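PDB 2EKC: tryptophan synthase alpha chain from Aquifex aeolicus, which probably cleaves indoleglycerol phosphate to indole and glyceraldehyde 3-phosphate, as the alpha subunit of tryptophan synthase in the last step of tryptophan biosynthesis. Local coordinates for residues K17-V25 with G44-P53; F78-R89 with F114-D124. All blocks are in the same frame, centred on the assembly; numbering follows the deposited sequence.

Interaction 1: K17-V25 with G44-P53; sequences KALVSYLMV and GTDILEIGFP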
loop_
_atom_site.group_PDB
_atom_site.type_symbol
_atom_site.label_atom_id
_atom_site.label_comp_id
_atom_site.label_asym_id
_atom_site.label_seq_id
_atom_site.Cartn_x
_atom_site.Cartn_y
_atom_site.Cartn_z
ATOM N N LYS A 17 -3.933 -14.350 5.449
ATOM C CA LYS A 17 -4.336 -12.958 5.336
ATOM C C LYS A 17 -3.134 -12.323 4.644
ATOM O O LYS A 17 -2.009 -12.822 4.766
ATOM C CB LYS A 17 -4.541 -12.319 6.711
ATOM C CG LYS A 17 -5.519 -13.063 7.606
ATOM C CD LYS A 17 -6.848 -13.310 6.919
ATOM C CE LYS A 17 -7.797 -14.056 7.844
ATOM N NZ LYS A 17 -9.044 -14.459 7.148
ATOM N N ALA A 18 -3.361 -11.236 3.923
ATOM C CA ALA A 18 -2.279 -10.582 3.201
ATOM C C ALA A 18 -1.417 -9.668 4.057
ATOM O O ALA A 18 -1.907 -9.014 4.975
ATOM C CB ALA A 18 -2.850 -9.782 2.033
ATOM N N LEU A 19 -0.122 -9.650 3.761
ATOM C CA LEU A 19 0.796 -8.750 4.442
ATOM C C LEU A 19 1.151 -7.723 3.375
ATOM O O LEU A 19 1.690 -8.075 2.321
ATOM C CB LEU A 19 2.075 -9.454 4.898
ATOM C CG LEU A 19 3.166 -8.457 5.335
ATOM C CD1 LEU A 19 2.630 -7.547 6.438
ATOM C CD2 LEU A 19 4.401 -9.198 5.812
ATOM N N VAL A 20 0.810 -6.467 3.632
ATOM C CA VAL A 20 1.103 -5.383 2.702
ATOM C C VAL A 20 2.276 -4.610 3.293
ATOM O O VAL A 20 2.153 -4.038 4.373
ATOM C CB VAL A 20 -0.115 -4.444 2.562
ATOM C CG1 VAL A 20 0.192 -3.325 1.594
ATOM C CG2 VAL A 20 -1.324 -5.233 2.094
ATOM N N SER A 21 3.413 -4.608 2.600
ATOM C CA SER A 21 4.603 -3.916 3.089
ATOM C C SER A 21 4.830 -2.607 2.352
ATOM O O SER A 21 4.768 -2.545 1.120
ATOM C CB SER A 21 5.836 -4.812 2.948
ATOM O OG SER A 21 5.654 -6.015 3.671
ATOM N N TYR A 22 5.112 -1.566 3.123
ATOM C CA TYR A 22 5.322 -0.235 2.587
ATOM C C TYR A 22 6.741 0.262 2.857
ATOM O O TYR A 22 7.180 0.327 4.008
ATOM C CB TYR A 22 4.261 0.690 3.211
ATOM C CG TYR A 22 4.342 2.170 2.902
ATOM C CD1 TYR A 22 4.800 2.639 1.671
ATOM C CD2 TYR A 22 3.907 3.108 3.843
ATOM C CE1 TYR A 22 4.828 4.011 1.386
ATOM C CE2 TYR A 22 3.927 4.477 3.569
ATOM C CZ TYR A 22 4.389 4.920 2.343
ATOM O OH TYR A 22 4.421 6.274 2.087
ATOM N N LEU A 23 7.460 0.582 1.782
ATOM C CA LEU A 23 8.824 1.102 1.866
ATOM C C LEU A 23 8.927 2.301 0.925
ATOM O O LEU A 23 8.149 2.416 -0.022
ATOM C CB LEU A 23 9.854 0.036 1.454
ATOM C CG LEU A 23 10.182 -1.089 2.443
ATOM C CD1 LEU A 23 11.109 -2.103 1.775
ATOM C CD2 LEU A 23 10.841 -0.504 3.683
ATOM N N MET A 24 9.883 3.185 1.188
ATOM C CA MET A 24 10.080 4.389 0.378
ATOM C C MET A 24 11.261 4.263 -0.581
ATOM O O MET A 24 12.356 3.883 -0.176
ATOM C CB MET A 24 10.309 5.595 1.298
ATOM C CG MET A 24 10.508 6.919 0.568
ATOM S SD MET A 24 8.962 7.552 -0.115
ATOM C CE MET A 24 8.081 7.893 1.388
ATOM N N VAL A 25 11.042 4.589 -1.851
ATOM C CA VAL A 25 12.121 4.518 -2.830
ATOM C C VAL A 25 13.131 5.614 -2.521
ATOM O O VAL A 25 12.758 6.775 -2.385
ATOM C CB VAL A 25 11.623 4.746 -4.273
ATOM C CG1 VAL A 25 12.817 4.721 -5.229
ATOM C CG2 VAL A 25 10.609 3.675 -4.666
ATOM N N GLY A 44 7.916 -13.043 2.369
ATOM C CA GLY A 44 6.486 -13.219 2.561
ATOM C C GLY A 44 5.516 -12.093 2.273
ATOM O O GLY A 44 4.316 -12.259 2.495
ATOM N N THR A 45 6.007 -10.954 1.796
ATOM C CA THR A 45 5.119 -9.836 1.484
ATOM C C THR A 45 4.183 -10.254 0.343
ATOM O O THR A 45 4.629 -10.770 -0.680
ATOM C CB THR A 45 5.937 -8.583 1.076
ATOM O OG1 THR A 45 6.610 -8.061 2.231
ATOM C CG2 THR A 45 5.038 -7.512 0.491
ATOM N N ASP A 46 2.884 -10.035 0.528
ATOM C CA ASP A 46 1.888 -10.403 -0.479
ATOM C C ASP A 46 1.537 -9.267 -1.427
ATOM O O ASP A 46 1.237 -9.495 -2.600
ATOM C CB ASP A 46 0.620 -10.889 0.213
ATOM C CG ASP A 46 0.872 -12.109 1.070
ATOM O OD1 ASP A 46 1.220 -13.157 0.491
ATOM O OD2 ASP A 46 0.740 -12.016 2.312
ATOM N N ILE A 47 1.559 -8.048 -0.907
ATOM C CA ILE A 47 1.239 -6.863 -1.696
ATOM C C ILE A 47 2.238 -5.788 -1.314
ATOM O O ILE A 47 2.461 -5.528 -0.129
ATOM C CB ILE A 47 -0.187 -6.356 -1.395
ATOM C CG1 ILE A 47 -1.213 -7.406 -1.825
ATOM C CG2 ILE A 47 -0.437 -5.027 -2.119
ATOM C CD1 ILE A 47 -2.634 -7.073 -1.411
ATOM N N LEU A 48 2.836 -5.160 -2.316
ATOM C CA LEU A 48 3.832 -4.133 -2.067
ATOM C C LEU A 48 3.312 -2.720 -2.274
ATOM O O LEU A 48 2.608 -2.451 -3.244
ATOM C CB LEU A 48 5.035 -4.366 -2.986
ATOM C CG LEU A 48 6.268 -3.494 -2.765
ATOM C CD1 LEU A 48 6.877 -3.836 -1.409
ATOM C CD2 LEU A 48 7.278 -3.727 -3.880
ATOM N N GLU A 49 3.635 -1.823 -1.342
ATOM C CA GLU A 49 3.259 -0.422 -1.485
ATOM C C GLU A 49 4.587 0.291 -1.735
ATOM O O GLU A 49 5.493 0.248 -0.894
ATOM C CB GLU A 49 2.613 0.147 -0.223
ATOM C CG GLU A 49 1.335 -0.533 0.219
ATOM C CD GLU A 49 0.591 0.289 1.260
ATOM O OE1 GLU A 49 1.261 0.956 2.075
ATOM O OE2 GLU A 49 -0.658 0.262 1.266
ATOM N N ILE A 50 4.695 0.934 -2.889
ATOM C CA ILE A 50 5.911 1.637 -3.282
ATOM C C ILE A 50 5.777 3.132 -3.031
ATOM O O ILE A 50 4.952 3.796 -3.658
ATOM C CB ILE A 50 6.200 1.390 -4.784
ATOM C CG1 ILE A 50 6.269 -0.120 -5.052
ATOM C CG2 ILE A 50 7.497 2.078 -5.190
ATOM C CD1 ILE A 50 6.524 -0.501 -6.529
ATOM N N GLY A 51 6.590 3.659 -2.114
ATOM C CA GLY A 51 6.522 5.075 -1.786
ATOM C C GLY A 51 7.195 6.009 -2.781
ATOM O O GLY A 51 8.368 5.843 -3.102
ATOM N N PHE A 52 6.435 6.995 -3.257
ATOM C CA PHE A 52 6.896 8.001 -4.224
ATOM C C PHE A 52 7.165 9.272 -3.406
ATOM O O PHE A 52 6.233 9.963 -3.002
ATOM C CB PHE A 52 5.778 8.213 -5.266
ATOM C CG PHE A 52 6.029 9.328 -6.259
ATOM C CD1 PHE A 52 7.292 9.883 -6.433
ATOM C CD2 PHE A 52 4.980 9.793 -7.056
ATOM C CE1 PHE A 52 7.513 10.885 -7.388
ATOM C CE2 PHE A 52 5.184 10.793 -8.014
ATOM C CZ PHE A 52 6.453 11.341 -8.180
ATOM N N PRO A 53 8.448 9.587 -3.143
ATOM C CA PRO A 53 8.832 10.772 -2.360
ATOM C C PRO A 53 8.106 12.055 -2.761
ATOM O O PRO A 53 8.073 12.411 -3.938
ATOM C CB PRO A 53 10.337 10.864 -2.590
ATOM C CG PRO A 53 10.732 9.427 -2.791
ATOM C CD PRO A 53 9.641 8.930 -3.703
#
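D46 holds both polar backbone atoms of L19: OD2 accepts from L19 N at 2.9 Å through its anti lone pair, while D46 N donates to L19 O, which also receives I47 N. CG lying beside its own backbone N (chi1 -61°) brings the carboxylate to the N-H of L19, at the start of strand 18-24, and K257 NZ forms a salt bridge to the same OD2. The second side-chain bond is S21 OG to T45 OG1, 2.7 Å; T45 OG1 is also hydrogen-bonded to V40 O. Farther along, the backbone bonds keep parallel register, from S21 N to I47 O and E49 N to S21 O through a weak L23 N to E49 O bond to V25 N with G51 O. The short segments run 18° apart with axes 4.7 Å from each other. They are the first two strands of the closed eight-stranded TIM barrel, joined by a right-handed beta-alpha-beta crossover through helix 30-42. V20, Y22 and E49 share one face of the sheet. V20 CG1 presses on E49 CG at 3.3 Å, and OE1 of E49, a predicted proton acceptor, lies 3.2 Å from Y22 CB, with ring and carboxylate planes 78° apart. G51 CA meets the Y22 ring edge; a CB there would clash with M24 SD. Beyond it, M24 SD packs against P53 CG, 3.7 Å away, and V25 CG2 meets I50 CG2.

Interaction 2: F78-R89 with F114-D124; sequences FEDVLELSETLR and FCRLSREKGID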
loop_
_atom_site.group_PDB
_atom_site.type_symbol
_atom_site.label_atom_id
_atom_site.label_comp_id
_atom_site.label_asym_id
_atom_site.label_seq_id
_atom_site.Cartn_x
_atom_site.Cartn_y
_atom_site.Cartn_z
ATOM N N PHE A 78 10.181 10.555 -10.091
ATOM C CA PHE A 78 9.135 9.613 -10.459
ATOM C C PHE A 78 9.770 8.548 -11.358
ATOM O O PHE A 78 9.434 7.369 -11.272
ATOM C CB PHE A 78 8.015 10.348 -11.204
ATOM C CG PHE A 78 6.882 9.458 -11.646
ATOM C CD1 PHE A 78 6.291 8.562 -10.760
ATOM C CD2 PHE A 78 6.383 9.547 -12.943
ATOM C CE1 PHE A 78 5.218 7.767 -11.158
ATOM C CE2 PHE A 78 5.309 8.757 -13.353
ATOM C CZ PHE A 78 4.725 7.865 -12.458
ATOM N N GLU A 79 10.702 8.967 -12.213
ATOM C CA GLU A 79 11.378 8.031 -13.108
ATOM C C GLU A 79 12.142 6.956 -12.338
ATOM O O GLU A 79 12.210 5.804 -12.775
ATOM C CB GLU A 79 12.352 8.769 -14.034
ATOM C CG GLU A 79 11.681 9.588 -15.134
ATOM C CD GLU A 79 11.218 10.954 -14.666
ATOM O OE1 GLU A 79 11.392 11.268 -13.472
ATOM O OE2 GLU A 79 10.690 11.722 -15.497
ATOM N N ASP A 80 12.726 7.329 -11.203
ATOM C CA ASP A 80 13.484 6.368 -10.400
ATOM C C ASP A 80 12.522 5.400 -9.723
ATOM O O ASP A 80 12.820 4.214 -9.566
ATOM C CB ASP A 80 14.323 7.091 -9.340
ATOM C CG ASP A 80 15.316 8.070 -9.948
ATOM O OD1 ASP A 80 16.184 7.638 -10.735
ATOM O OD2 ASP A 80 15.225 9.276 -9.637
ATOM N N VAL A 81 11.365 5.914 -9.323
ATOM C CA VAL A 81 10.357 5.088 -8.679
ATOM C C VAL A 81 9.886 3.989 -9.620
ATOM O O VAL A 81 9.773 2.831 -9.220
ATOM C CB VAL A 81 9.129 5.922 -8.247
ATOM C CG1 VAL A 81 8.021 4.994 -7.751
ATOM C CG2 VAL A 81 9.530 6.901 -7.140
ATOM N N LEU A 82 9.608 4.350 -10.871
ATOM C CA LEU A 82 9.136 3.366 -11.838
ATOM C C LEU A 82 10.233 2.398 -12.275
ATOM O O LEU A 82 9.945 1.259 -12.635
ATOM C CB LEU A 82 8.518 4.063 -13.056
ATOM C CG LEU A 82 7.243 4.872 -12.764
ATOM C CD1 LEU A 82 6.645 5.359 -14.069
ATOM C CD2 LEU A 82 6.231 4.005 -12.014
ATOM N N GLU A 83 11.485 2.850 -12.250
ATOM C CA GLU A 83 12.605 1.986 -12.618
ATOM C C GLU A 83 12.694 0.869 -11.579
ATOM O O GLU A 83 12.938 -0.290 -11.917
ATOM C CB GLU A 83 13.916 2.781 -12.646
ATOM C CG GLU A 83 15.174 1.929 -12.827
ATOM C CD GLU A 83 15.267 1.263 -14.192
ATOM O OE1 GLU A 83 14.362 0.476 -14.547
ATOM O OE2 GLU A 83 16.254 1.522 -14.912
ATOM N N LEU A 84 12.485 1.227 -10.315
ATOM C CA LEU A 84 12.526 0.255 -9.224
ATOM C C LEU A 84 11.361 -0.724 -9.361
ATOM O O LEU A 84 11.522 -1.919 -9.141
ATOM C CB LEU A 84 12.468 0.973 -7.865
ATOM C CG LEU A 84 12.478 0.096 -6.602
ATOM C CD1 LEU A 84 13.138 0.845 -5.457
ATOM C CD2 LEU A 84 11.055 -0.311 -6.241
ATOM N N SER A 85 10.188 -0.214 -9.724
ATOM C CA SER A 85 9.016 -1.069 -9.915
ATOM C C SER A 85 9.306 -2.067 -11.040
ATOM O O SER A 85 9.080 -3.268 -10.895
ATOM C CB SER A 85 7.786 -0.228 -10.286
ATOM O OG SER A 85 6.702 -1.054 -10.700
ATOM N N GLU A 86 9.810 -1.565 -12.161
ATOM C CA GLU A 86 10.118 -2.432 -13.294
ATOM C C GLU A 86 11.145 -3.498 -12.897
ATOM O O GLU A 86 11.013 -4.667 -13.256
ATOM C CB GLU A 86 10.644 -1.601 -14.468
ATOM C CG GLU A 86 11.055 -2.433 -15.678
ATOM C CD GLU A 86 11.606 -1.588 -16.812
ATOM O OE1 GLU A 86 10.814 -0.880 -17.473
ATOM O OE2 GLU A 86 12.836 -1.622 -17.037
ATOM N N THR A 87 12.164 -3.091 -12.149
ATOM C CA THR A 87 13.195 -4.020 -11.709
ATOM C C THR A 87 12.623 -5.137 -10.835
ATOM O O THR A 87 12.947 -6.311 -11.023
ATOM C CB THR A 87 14.299 -3.281 -10.933
ATOM O OG1 THR A 87 14.961 -2.364 -11.814
ATOM C CG2 THR A 87 15.320 -4.266 -10.383
ATOM N N LEU A 88 11.766 -4.773 -9.888
ATOM C CA LEU A 88 11.166 -5.758 -8.989
ATOM C C LEU A 88 10.140 -6.632 -9.709
ATOM O O LEU A 88 10.003 -7.817 -9.408
ATOM C CB LEU A 88 10.498 -5.054 -7.802
ATOM C CG LEU A 88 11.415 -4.302 -6.829
ATOM C CD1 LEU A 88 10.579 -3.655 -5.756
ATOM C CD2 LEU A 88 12.423 -5.273 -6.207
ATOM N N ARG A 89 9.421 -6.039 -10.655
ATOM C CA ARG A 89 8.410 -6.760 -11.411
ATOM C C ARG A 89 8.996 -7.976 -12.128
ATOM O O ARG A 89 8.344 -9.015 -12.233
ATOM C CB ARG A 89 7.746 -5.828 -12.430
ATOM C CG ARG A 89 6.757 -6.529 -13.359
ATOM C CD ARG A 89 5.731 -7.318 -12.560
ATOM N NE ARG A 89 4.799 -6.450 -11.845
ATOM C CZ ARG A 89 4.283 -6.733 -10.654
ATOM N NH1 ARG A 89 4.611 -7.860 -10.032
ATOM N NH2 ARG A 89 3.424 -5.893 -10.090
ATOM N N PHE A 114 0.934 10.036 -16.446
ATOM C CA PHE A 114 1.225 9.396 -15.164
ATOM C C PHE A 114 0.723 7.955 -15.158
ATOM O O PHE A 114 1.457 7.026 -14.806
ATOM C CB PHE A 114 0.569 10.188 -14.026
ATOM C CG PHE A 114 1.058 9.808 -12.657
ATOM C CD1 PHE A 114 0.511 8.723 -11.977
ATOM C CD2 PHE A 114 2.066 10.542 -12.042
ATOM C CE1 PHE A 114 0.960 8.377 -10.702
ATOM C CE2 PHE A 114 2.524 10.202 -10.767
ATOM C CZ PHE A 114 1.969 9.119 -10.096
ATOM N N CYS A 115 -0.527 7.769 -15.561
ATOM C CA CYS A 115 -1.110 6.439 -15.595
ATOM C C CYS A 115 -0.448 5.561 -16.653
ATOM O O CYS A 115 -0.175 4.389 -16.399
ATOM C CB CYS A 115 -2.619 6.531 -15.834
ATOM S SG CYS A 115 -3.538 7.197 -14.406
ATOM N N ARG A 116 -0.183 6.132 -17.827
ATOM C CA ARG A 116 0.463 5.396 -18.920
ATOM C C ARG A 116 1.796 4.825 -18.441
ATOM O O ARG A 116 2.058 3.633 -18.570
ATOM C CB ARG A 116 0.716 6.324 -20.121
ATOM C CG ARG A 116 1.291 5.653 -21.364
ATOM C CD ARG A 116 1.764 6.707 -22.370
ATOM N NE ARG A 116 3.111 7.194 -22.067
ATOM C CZ ARG A 116 3.560 8.411 -22.366
ATOM N NH1 ARG A 116 2.774 9.285 -22.975
ATOM N NH2 ARG A 116 4.806 8.752 -22.061
ATOM N N LEU A 117 2.643 5.690 -17.894
ATOM C CA LEU A 117 3.947 5.266 -17.401
ATOM C C LEU A 117 3.863 4.230 -16.284
ATOM O O LEU A 117 4.605 3.245 -16.288
ATOM C CB LEU A 117 4.748 6.482 -16.926
ATOM C CG LEU A 117 5.162 7.427 -18.061
ATOM C CD1 LEU A 117 5.760 8.698 -17.494
ATOM C CD2 LEU A 117 6.153 6.716 -18.972
ATOM N N SER A 118 2.972 4.457 -15.323
ATOM C CA SER A 118 2.811 3.525 -14.203
ATOM C C SER A 118 2.477 2.118 -14.697
ATOM O O SER A 118 3.074 1.133 -14.261
ATOM C CB SER A 118 1.697 4.005 -13.259
ATOM O OG SER A 118 2.067 5.200 -12.587
ATOM N N ARG A 119 1.517 2.027 -15.610
ATOM C CA ARG A 119 1.114 0.731 -16.140
ATOM C C ARG A 119 2.255 0.042 -16.890
ATOM O O ARG A 119 2.456 -1.162 -16.751
ATOM C CB ARG A 119 -0.089 0.900 -17.072
ATOM C CG ARG A 119 -0.750 -0.404 -17.482
ATOM C CD ARG A 119 -1.177 -1.191 -16.252
ATOM N NE ARG A 119 -2.012 -2.344 -16.577
ATOM C CZ ARG A 119 -2.360 -3.282 -15.700
ATOM N NH1 ARG A 119 -1.939 -3.206 -14.442
ATOM N NH2 ARG A 119 -3.134 -4.291 -16.074
ATOM N N GLU A 120 3.002 0.806 -17.679
ATOM C CA GLU A 120 4.100 0.238 -18.449
ATOM C C GLU A 120 5.231 -0.309 -17.581
ATOM O O GLU A 120 5.951 -1.214 -18.001
ATOM C CB GLU A 120 4.664 1.282 -19.416
ATOM C CG GLU A 120 3.621 1.907 -20.334
ATOM C CD GLU A 120 4.237 2.730 -21.455
ATOM O OE1 GLU A 120 5.315 3.325 -21.236
ATOM O OE2 GLU A 120 3.636 2.792 -22.549
ATOM N N LYS A 121 5.379 0.224 -16.370
ATOM C CA LYS A 121 6.452 -0.216 -15.480
ATOM C C LYS A 121 6.059 -1.199 -14.376
ATOM O O LYS A 121 6.795 -1.360 -13.405
ATOM C CB LYS A 121 7.135 0.998 -14.847
ATOM C CG LYS A 121 7.749 1.966 -15.844
ATOM C CD LYS A 121 8.956 1.371 -16.537
ATOM C CE LYS A 121 9.590 2.383 -17.482
ATOM N NZ LYS A 121 10.804 1.838 -18.148
ATOM N N GLY A 122 4.907 -1.848 -14.512
ATOM C CA GLY A 122 4.509 -2.832 -13.519
ATOM C C GLY A 122 3.590 -2.439 -12.376
ATOM O O GLY A 122 3.305 -3.274 -11.517
ATOM N N ILE A 123 3.119 -1.199 -12.339
ATOM C CA ILE A 123 2.230 -0.787 -11.251
ATOM C C ILE A 123 0.835 -1.368 -11.477
ATOM O O ILE A 123 0.314 -1.338 -12.591
ATOM C CB ILE A 123 2.130 0.757 -11.143
ATOM C CG1 ILE A 123 3.499 1.353 -10.786
ATOM C CG2 ILE A 123 1.096 1.142 -10.091
ATOM C CD1 ILE A 123 4.037 0.909 -9.422
ATOM N N ASP A 124 0.236 -1.902 -10.417
ATOM C CA ASP A 124 -1.091 -2.495 -10.518
ATOM C C ASP A 124 -2.213 -1.549 -10.119
ATOM O O ASP A 124 -3.316 -1.639 -10.655
ATOM C CB ASP A 124 -1.164 -3.757 -9.661
ATOM C CG ASP A 124 -0.317 -4.873 -10.216
ATOM O OD1 ASP A 124 -0.607 -5.317 -11.345
ATOM O OD2 ASP A 124 0.636 -5.293 -9.534
HETATM O O HOH W 1 12.419 2.443 -16.120
HETATM O O HOH W 2 8.098 -2.797 -18.113
#
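K121 O, just past the last turn of helix 111-120, takes the hydroxyl of S85 from a neighbouring helix: OG donates over 2.7 Å from 35° above the carbonyl plane. The next residue, G122, has positive phi and is the C' residue of a Schellman motif, with I123 N bonded to S118 O. R89 NH2 donates to G122 O at 3.0 Å in both the carbonyl and the guanidinium planes. The same nitrogen makes a 2.9 Å salt bridge to D124 OD2, which also accepts from F97 N. K121 NZ forms a salt bridge with E86 OE1 at 2.8 Å, tilted out of the carboxylate plane, and K121 CG lies 3.6 Å from L82 CB. Shortening K121 to an alanine is likely to leave E86 OE1 without its charged mate and thin the cover over L82 CB that K121 CG provides. At the other end, F78 and F114, on two helices of the TIM barrel's outer layer, form an offset stack, centroids 4.4 Å apart and planes at 9°, with L82 CD1 against L117 CB nearby. By taking up the carbonyls of K121 and G122 at the helix end, S85 and R89 probably fix the turn that leads to D124.

How the interactions relate
Interaction 1 lies in the barrel wall and interaction 2 in the helical layer outside it, with centres 14 Å apart. F52 of segment 44-53 bridges them: its CZ is 3.5 Å from F78 CB, its CD1 is 3.8 Å from V81 CG2, and its CE2 is 3.9 Å from F114 CE2. Elsewhere on strand 47-51, L48 CD2 meets L88 CD1 at 3.8 Å, so helix 78-91 packs on the face of that strand that carries L48 and I50. E49 points to the opposite face, where the side chain of Y22 comes about 4 Å from that of D60, the other predicted proton acceptor. The I123 side chain stays about 9 Å from that of E49, so interaction 2 lies outside the immediate surroundings of E49, on the helical side of the barrel wall.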